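Local coordinates for protein synaptotagmin-1 (Arabidopsis thaliana, PDB 7AS6) that helps maintain plasma membrane integrity during freezing and osmotic stress, and is represented here by its first C2 domain, a beta sandwich that probably binds calcium and phospholipid, at residues A[34-39]-A[71-75]; A[4-10]-A[63-69]; A[17-22]-A[53-57]. All blocks are in the same frame, centred on the assembly; numbering follows the deposited sequence.

Interaction 1 (A[34-39]-A[71-75]); sequences KIKLSE and TQVLE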
# COMPACT_ATOMS: atom_id res chain seq x y z
N LYS A 34 -1.12 -2.64 -4.87
CA LYS A 34 -1.22 -1.38 -5.61
C LYS A 34 -1.31 -0.21 -4.62
O LYS A 34 -2.01 -0.29 -3.61
CB LYS A 34 -2.42 -1.36 -6.57
CG LYS A 34 -2.29 -2.33 -7.75
CD LYS A 34 -3.42 -2.14 -8.78
CE LYS A 34 -3.36 -3.19 -9.91
NZ LYS A 34 -4.53 -3.15 -10.85
N ILE A 35 -0.57 0.86 -4.90
CA ILE A 35 -0.57 2.04 -4.03
C ILE A 35 -0.94 3.24 -4.89
O ILE A 35 -0.33 3.47 -5.94
CB ILE A 35 0.79 2.28 -3.35
CG1 ILE A 35 1.23 1.08 -2.51
CG2 ILE A 35 0.72 3.53 -2.47
CD1 ILE A 35 2.14 0.12 -3.27
N LYS A 36 -1.95 3.98 -4.45
CA LYS A 36 -2.39 5.18 -5.14
C LYS A 36 -2.42 6.33 -4.13
O LYS A 36 -2.69 6.12 -2.95
CB LYS A 36 -3.78 4.98 -5.76
CG LYS A 36 -4.25 6.10 -6.66
CD LYS A 36 -3.33 6.29 -7.87
CE LYS A 36 -3.03 7.78 -8.11
NZ LYS A 36 -1.80 8.29 -7.40
N LEU A 37 -2.13 7.53 -4.60
CA LEU A 37 -2.25 8.72 -3.77
C LEU A 37 -3.40 9.57 -4.29
O LEU A 37 -3.46 9.88 -5.48
CB LEU A 37 -0.95 9.53 -3.77
CG LEU A 37 -0.95 10.78 -2.90
CD1 LEU A 37 -1.04 10.44 -1.42
CD2 LEU A 37 0.27 11.61 -3.20
N SER A 38 -4.33 9.91 -3.39
CA SER A 38 -5.51 10.65 -3.80
C SER A 38 -5.14 12.01 -4.36
O SER A 38 -4.07 12.56 -4.06
CB SER A 38 -6.47 10.83 -2.62
OG SER A 38 -5.88 11.59 -1.59
N GLU A 39 -6.03 12.56 -5.18
CA GLU A 39 -5.81 13.87 -5.77
C GLU A 39 -4.47 13.90 -6.51
O GLU A 39 -3.62 14.75 -6.27
CB GLU A 39 -5.89 14.96 -4.69
CG GLU A 39 -7.31 15.19 -4.12
CD GLU A 39 -7.51 14.72 -2.66
OE1 GLU A 39 -6.76 15.16 -1.76
OE2 GLU A 39 -8.43 13.91 -2.41
N THR A 71 -4.89 17.00 3.15
CA THR A 71 -6.04 16.43 2.45
C THR A 71 -5.78 15.04 1.89
O THR A 71 -6.71 14.22 1.82
CB THR A 71 -6.46 17.34 1.30
OG1 THR A 71 -6.66 18.67 1.79
CG2 THR A 71 -7.75 16.85 0.65
N GLN A 72 -4.54 14.76 1.47
CA GLN A 72 -4.26 13.61 0.62
C GLN A 72 -4.13 12.32 1.43
O GLN A 72 -3.58 12.32 2.53
CB GLN A 72 -2.99 13.85 -0.18
CG GLN A 72 -3.21 14.66 -1.42
CD GLN A 72 -1.93 14.89 -2.17
OE1 GLN A 72 -0.95 15.37 -1.61
NE2 GLN A 72 -1.92 14.54 -3.46
N VAL A 73 -4.65 11.23 0.87
CA VAL A 73 -4.60 9.93 1.51
C VAL A 73 -4.05 8.91 0.52
O VAL A 73 -4.26 9.02 -0.69
CB VAL A 73 -5.98 9.49 2.05
CG1 VAL A 73 -6.67 10.64 2.78
CG2 VAL A 73 -6.85 9.01 0.95
N LEU A 74 -3.31 7.94 1.04
CA LEU A 74 -2.85 6.81 0.25
C LEU A 74 -3.89 5.71 0.31
O LEU A 74 -4.53 5.50 1.34
CB LEU A 74 -1.51 6.29 0.78
CG LEU A 74 -0.33 7.22 0.54
CD1 LEU A 74 0.78 6.88 1.51
CD2 LEU A 74 0.16 7.09 -0.90
N GLU A 75 -4.05 4.99 -0.79
CA GLU A 75 -4.89 3.80 -0.81
C GLU A 75 -4.02 2.62 -1.18
O GLU A 75 -3.35 2.64 -2.22
CB GLU A 75 -6.02 3.97 -1.81
CG GLU A 75 -7.12 2.96 -1.65
CD GLU A 75 -8.02 2.92 -2.87
OE1 GLU A 75 -7.53 2.52 -3.95
OE2 GLU A 75 -9.21 3.30 -2.75
O HOH W 1 -8.71 13.27 0.06
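Two neighbouring antiparallel strands of one sheet of the C2 beta sandwich, 31-37 and 73-80, pair here near the end of the first and the start of the second. Thr71 lies in the loop before the strand. A water bridges its carbonyl to the Glu39 carboxylate, 2.8 Å from Thr71 O and 2.6 Å from Glu39 OE2. Gln72 NE2 donates to Ser38 O at 3.0 Å and weakly to Glu39 O at 3.3 Å, while Gln72 OE1 accepts from the backbone of Arg67 and Asp68. At Val73 a side chain stands in for a backbone acceptor: Val73 N donates to Ser38 OG at 2.8 Å. Val73 O accepts from Ser38 N at 2.8 Å. Leu74 and Leu37 form a non-hydrogen-bonded pair, with Leu74 CD2 3.6 Å from Leu37 CD1. Leu74 CD2 also lies 3.9 Å from Ile35 CG2. These three side chains belong to the sandwich core. Glu75 N donates to Lys36 O at 2.8 Å, and Lys36 N to Glu75 O at 3.0 Å. Side-chain and water bonds thus supplement the backbone pairing at the loop end and give way to regular strand pairing, with a buried apolar face, toward Glu75.

Interaction 2 (A[4-10]-A[63-69]); sequences RRPVGIV and KFSVRDP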
# COMPACT_ATOMS: atom_id res chain seq x y z
N ARG A 4 -0.83 23.58 -6.63
CA ARG A 4 -0.53 22.32 -7.31
C ARG A 4 0.96 22.01 -7.29
O ARG A 4 1.39 20.98 -7.82
CB ARG A 4 -1.04 22.37 -8.76
CG ARG A 4 -0.62 23.60 -9.54
CD ARG A 4 -0.00 23.25 -10.89
NE ARG A 4 1.43 22.96 -10.79
CZ ARG A 4 1.96 21.75 -10.95
NH1 ARG A 4 1.18 20.71 -11.22
NH2 ARG A 4 3.27 21.58 -10.83
N ARG A 5 1.75 22.89 -6.67
CA ARG A 5 3.20 22.68 -6.61
C ARG A 5 3.57 21.81 -5.41
O ARG A 5 3.02 22.00 -4.32
CB ARG A 5 3.92 24.02 -6.54
CG ARG A 5 4.02 24.72 -7.88
CD ARG A 5 5.11 24.08 -8.71
NE ARG A 5 6.44 24.47 -8.22
CZ ARG A 5 7.55 23.77 -8.41
NH1 ARG A 5 8.70 24.22 -7.93
NH2 ARG A 5 7.51 22.61 -9.07
N PRO A 6 4.48 20.86 -5.58
CA PRO A 6 4.69 19.85 -4.53
C PRO A 6 5.40 20.42 -3.31
O PRO A 6 6.40 21.12 -3.42
CB PRO A 6 5.54 18.78 -5.23
CG PRO A 6 5.38 19.05 -6.70
CD PRO A 6 5.25 20.54 -6.79
N VAL A 7 4.85 20.09 -2.13
CA VAL A 7 5.42 20.54 -0.86
C VAL A 7 6.63 19.71 -0.48
O VAL A 7 7.59 20.21 0.11
CB VAL A 7 4.34 20.46 0.24
CG1 VAL A 7 4.83 21.15 1.51
CG2 VAL A 7 3.04 21.04 -0.24
N GLY A 8 6.57 18.42 -0.76
CA GLY A 8 7.64 17.52 -0.39
C GLY A 8 7.43 16.19 -1.08
O GLY A 8 6.66 16.07 -2.03
N ILE A 9 8.13 15.19 -0.57
CA ILE A 9 8.07 13.84 -1.11
C ILE A 9 7.87 12.88 0.05
O ILE A 9 8.56 12.98 1.07
CB ILE A 9 9.35 13.50 -1.90
CG1 ILE A 9 9.46 14.42 -3.12
CG2 ILE A 9 9.34 12.05 -2.33
CD1 ILE A 9 10.80 14.34 -3.80
N VAL A 10 6.92 11.97 -0.10
CA VAL A 10 6.68 10.94 0.90
C VAL A 10 7.27 9.63 0.39
O VAL A 10 7.02 9.23 -0.76
CB VAL A 10 5.19 10.82 1.25
CG1 VAL A 10 4.36 10.54 0.01
CG2 VAL A 10 4.98 9.75 2.29
N LYS A 63 8.08 6.40 -4.00
CA LYS A 63 8.07 7.84 -3.72
C LYS A 63 6.89 8.51 -4.42
O LYS A 63 6.62 8.25 -5.60
CB LYS A 63 9.36 8.51 -4.18
CG LYS A 63 10.59 8.21 -3.35
CD LYS A 63 11.86 8.25 -4.21
CE LYS A 63 11.81 9.36 -5.25
NZ LYS A 63 12.63 9.04 -6.46
N PHE A 64 6.21 9.40 -3.70
CA PHE A 64 5.13 10.23 -4.24
C PHE A 64 5.40 11.70 -3.95
O PHE A 64 5.86 12.04 -2.86
CB PHE A 64 3.78 9.86 -3.64
CG PHE A 64 3.31 8.48 -3.99
CD1 PHE A 64 3.66 7.38 -3.21
CD2 PHE A 64 2.51 8.27 -5.11
CE1 PHE A 64 3.22 6.10 -3.54
CE2 PHE A 64 2.06 6.99 -5.44
CZ PHE A 64 2.41 5.91 -4.65
N SER A 65 5.09 12.56 -4.92
CA SER A 65 5.09 14.00 -4.69
C SER A 65 3.86 14.38 -3.88
O SER A 65 2.74 13.95 -4.18
CB SER A 65 5.11 14.77 -6.01
OG SER A 65 6.35 14.63 -6.66
N VAL A 66 4.06 15.19 -2.84
CA VAL A 66 2.99 15.60 -1.94
C VAL A 66 2.63 17.04 -2.25
O VAL A 66 3.50 17.91 -2.26
CB VAL A 66 3.40 15.45 -0.47
CG1 VAL A 66 2.21 15.74 0.44
CG2 VAL A 66 3.95 14.07 -0.20
N ARG A 67 1.33 17.28 -2.49
CA ARG A 67 0.82 18.61 -2.76
C ARG A 67 -0.07 19.16 -1.65
O ARG A 67 -0.27 20.37 -1.60
CB ARG A 67 0.04 18.62 -4.09
CG ARG A 67 0.95 18.52 -5.30
CD ARG A 67 0.21 18.25 -6.59
NE ARG A 67 1.14 18.18 -7.71
CZ ARG A 67 1.73 17.06 -8.13
NH1 ARG A 67 1.48 15.90 -7.54
NH2 ARG A 67 2.57 17.10 -9.15
N ASP A 68 -0.59 18.31 -0.77
CA ASP A 68 -1.29 18.79 0.42
C ASP A 68 -1.26 17.72 1.50
O ASP A 68 -2.08 16.79 1.47
CB ASP A 68 -2.73 19.17 0.10
CG ASP A 68 -3.35 20.05 1.18
OD1 ASP A 68 -3.70 21.21 0.87
OD2 ASP A 68 -3.47 19.59 2.33
N PRO A 69 -0.35 17.81 2.47
CA PRO A 69 -0.28 16.79 3.52
C PRO A 69 -1.55 16.68 4.34
O PRO A 69 -1.76 15.66 5.00
CB PRO A 69 0.91 17.23 4.38
CG PRO A 69 1.68 18.20 3.52
CD PRO A 69 0.67 18.86 2.65
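A classic beta bulge marks one end of this antiparallel strand pair in the C2 beta sandwich, where strand 8-18 lies beside strand 57-66. Val7 and Gly8 both face Val66. Val7 N donates to Val66 O at 2.6 Å, and Gly8 N reaches the same Val66 O in a weak bond of 3.5 Å. Val66 N donates to Gly8 O at 2.9 Å. From there to Val10 the ladder is regular. Val10 N donates to Phe64 O at 3.0 Å, and Phe64 N to Val10 O at 3.1 Å. Between the Gly8-Val66 and Val10-Phe64 pairs, Ile9 and Ser65 form a non-hydrogen-bonded pair. On the buried face Val10 CG1 packs 3.6 Å from Val66 CG2 and 3.8 Å from Phe64 CB. Phe64 also touches Ile35 and Leu37 of the facing sheet. Before the bulge, Arg67 meets the start of the modelled chain, where Arg4 is poorly ordered. Pro6 lies over one face of the Arg67 guanidinium, and at the edge of that group Arg67 NE donates to Arg4 O at 2.8 Å.

Interaction 3 (A[17-22]-A[53-57]); sequences AVGLRK and NLNPE. With EDO (1,2-ethanediol), chain G.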
# COMPACT_ATOMS: atom_id res chain seq x y z
N ALA A 17 2.68 -8.26 4.38
CA ALA A 17 1.32 -8.60 4.76
C ALA A 17 1.37 -9.85 5.62
O ALA A 17 2.26 -10.69 5.47
CB ALA A 17 0.41 -8.82 3.55
N VAL A 18 0.42 -9.95 6.54
CA VAL A 18 0.36 -11.05 7.49
C VAL A 18 -1.06 -11.57 7.53
O VAL A 18 -2.01 -10.79 7.62
CB VAL A 18 0.81 -10.60 8.90
CG1 VAL A 18 0.62 -11.72 9.90
CG2 VAL A 18 2.26 -10.18 8.86
N GLY A 19 -1.20 -12.88 7.46
CA GLY A 19 -2.50 -13.49 7.65
C GLY A 19 -3.46 -13.34 6.49
O GLY A 19 -4.67 -13.30 6.71
N LEU A 20 -2.95 -13.25 5.26
CA LEU A 20 -3.83 -13.16 4.10
C LEU A 20 -4.70 -14.40 3.98
O LEU A 20 -4.30 -15.50 4.37
CB LEU A 20 -3.00 -12.97 2.83
CG LEU A 20 -2.17 -11.70 2.74
CD1 LEU A 20 -1.51 -11.62 1.37
CD2 LEU A 20 -3.05 -10.48 2.98
N ARG A 21 -5.91 -14.21 3.45
CA ARG A 21 -6.83 -15.32 3.24
C ARG A 21 -6.37 -16.18 2.08
O ARG A 21 -5.82 -15.68 1.10
CB ARG A 21 -8.23 -14.81 2.93
CG ARG A 21 -8.81 -13.92 3.99
CD ARG A 21 -10.30 -13.78 3.81
NE ARG A 21 -10.97 -15.08 3.76
CZ ARG A 21 -11.23 -15.83 4.83
NH1 ARG A 21 -11.84 -17.00 4.69
NH2 ARG A 21 -10.87 -15.41 6.05
N LYS A 22 -6.64 -17.47 2.16
CA LYS A 22 -6.45 -18.31 0.99
C LYS A 22 -7.45 -17.91 -0.09
O LYS A 22 -8.62 -17.65 0.20
CB LYS A 22 -6.61 -19.78 1.34
CG LYS A 22 -5.67 -20.26 2.39
CD LYS A 22 -5.57 -21.76 2.39
CE LYS A 22 -5.22 -22.25 3.77
NZ LYS A 22 -6.31 -21.89 4.71
N ASN A 53 2.20 -17.33 -1.17
CA ASN A 53 2.67 -16.73 0.08
C ASN A 53 1.51 -15.96 0.70
O ASN A 53 1.09 -14.93 0.16
CB ASN A 53 3.85 -15.80 -0.20
CG ASN A 53 4.73 -15.56 1.02
OD1 ASN A 53 4.26 -15.65 2.15
ND2 ASN A 53 6.00 -15.22 0.79
N LEU A 54 0.99 -16.43 1.82
CA LEU A 54 -0.01 -15.67 2.56
C LEU A 54 0.61 -14.72 3.58
O LEU A 54 -0.12 -13.94 4.19
CB LEU A 54 -0.97 -16.61 3.28
CG LEU A 54 -1.70 -17.62 2.40
CD1 LEU A 54 -2.57 -18.50 3.27
CD2 LEU A 54 -2.53 -16.94 1.33
N ASN A 55 1.93 -14.77 3.76
CA ASN A 55 2.65 -13.82 4.61
C ASN A 55 3.79 -13.18 3.83
O ASN A 55 4.97 -13.27 4.21
CB ASN A 55 3.17 -14.53 5.86
CG ASN A 55 2.05 -15.13 6.67
OD1 ASN A 55 1.34 -14.42 7.40
ND2 ASN A 55 1.84 -16.42 6.51
N PRO A 56 3.48 -12.51 2.73
CA PRO A 56 4.53 -11.94 1.89
C PRO A 56 5.35 -10.90 2.63
O PRO A 56 4.84 -10.13 3.43
CB PRO A 56 3.75 -11.31 0.74
CG PRO A 56 2.45 -10.96 1.37
CD PRO A 56 2.14 -12.06 2.31
N GLU A 57 6.64 -10.88 2.32
CA GLU A 57 7.59 -9.87 2.77
C GLU A 57 8.15 -9.17 1.54
O GLU A 57 8.85 -9.80 0.74
CB GLU A 57 8.70 -10.53 3.57
CG GLU A 57 9.63 -9.56 4.18
CD GLU A 57 9.48 -9.52 5.67
OE1 GLU A 57 8.82 -10.44 6.22
OE2 GLU A 57 10.03 -8.58 6.29
C1 EDO G . 9.69 -13.64 -0.83
O1 EDO G . 10.34 -12.35 -0.71
C2 EDO G . 9.29 -14.18 0.54
O2 EDO G . 8.35 -13.28 1.15
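Leu54 and Leu20 are at the heart of this contact at the metal-binding end of the C2 beta sandwich. It joins the end of strand 8-18 and the turn after it to the loop that leads into strand 57-66. Leu54 has the largest buried area. Its CB lies 4.2 Å from Leu20 CB, its CD1 is 3.7 Å from Lys22 CG, and its CD2 is 3.5 Å from Arg21 O. Its carbonyl is used too: Leu20 N donates to Leu54 O at 3.1 Å. Leu20 is buried. Its CA-to-CB bond points toward the other segment, and its CD1 lies 3.8 Å from Pro56 CD. Both Leu20 and Pro56 also touch Pro31. Next to them, Pro56 CG packs 3.7 Å from Ala17 CB, and Ala17 N donates to Pro56 O at 3.0 Å. The cadmium site lies nearby: the Leu54 side chain is about 9 Å from a bound cadmium ion. Glu57 N donates to EDO O2 at 3.2 Å; this ethanediol probably comes from the crystallisation liquor. An Asx turn shapes the second segment, Asn55 N donating to Asn53 OD1 at 3.0 Å. In the turn after strand 8-18, Gly19 N donates to Asn55 OD1 at 3.0 Å.

In the fold
The three contacts lie in one C2 beta sandwich. Interaction 1 joins neighbouring strands 31-37 and 73-80 of one sheet. Interaction 2 joins strands 8-18 and 57-66 of the other. Their centres are about 11 Å apart, on the same side of the chain's centre, and they touch where the two sheets face each other: Ile35 CG2 packs 3.6 Å from Phe64 CZ. Interaction 3 uses the far end of strand 8-18, about 31 Å from interaction 2 and 23 Å from interaction 1, centre to centre. Along the chain it is nested inside interaction 2, while the segments of interaction 1 alternate with those of both others. It lies on the opposite side, beside the loops that hold cadmium and probably calcium.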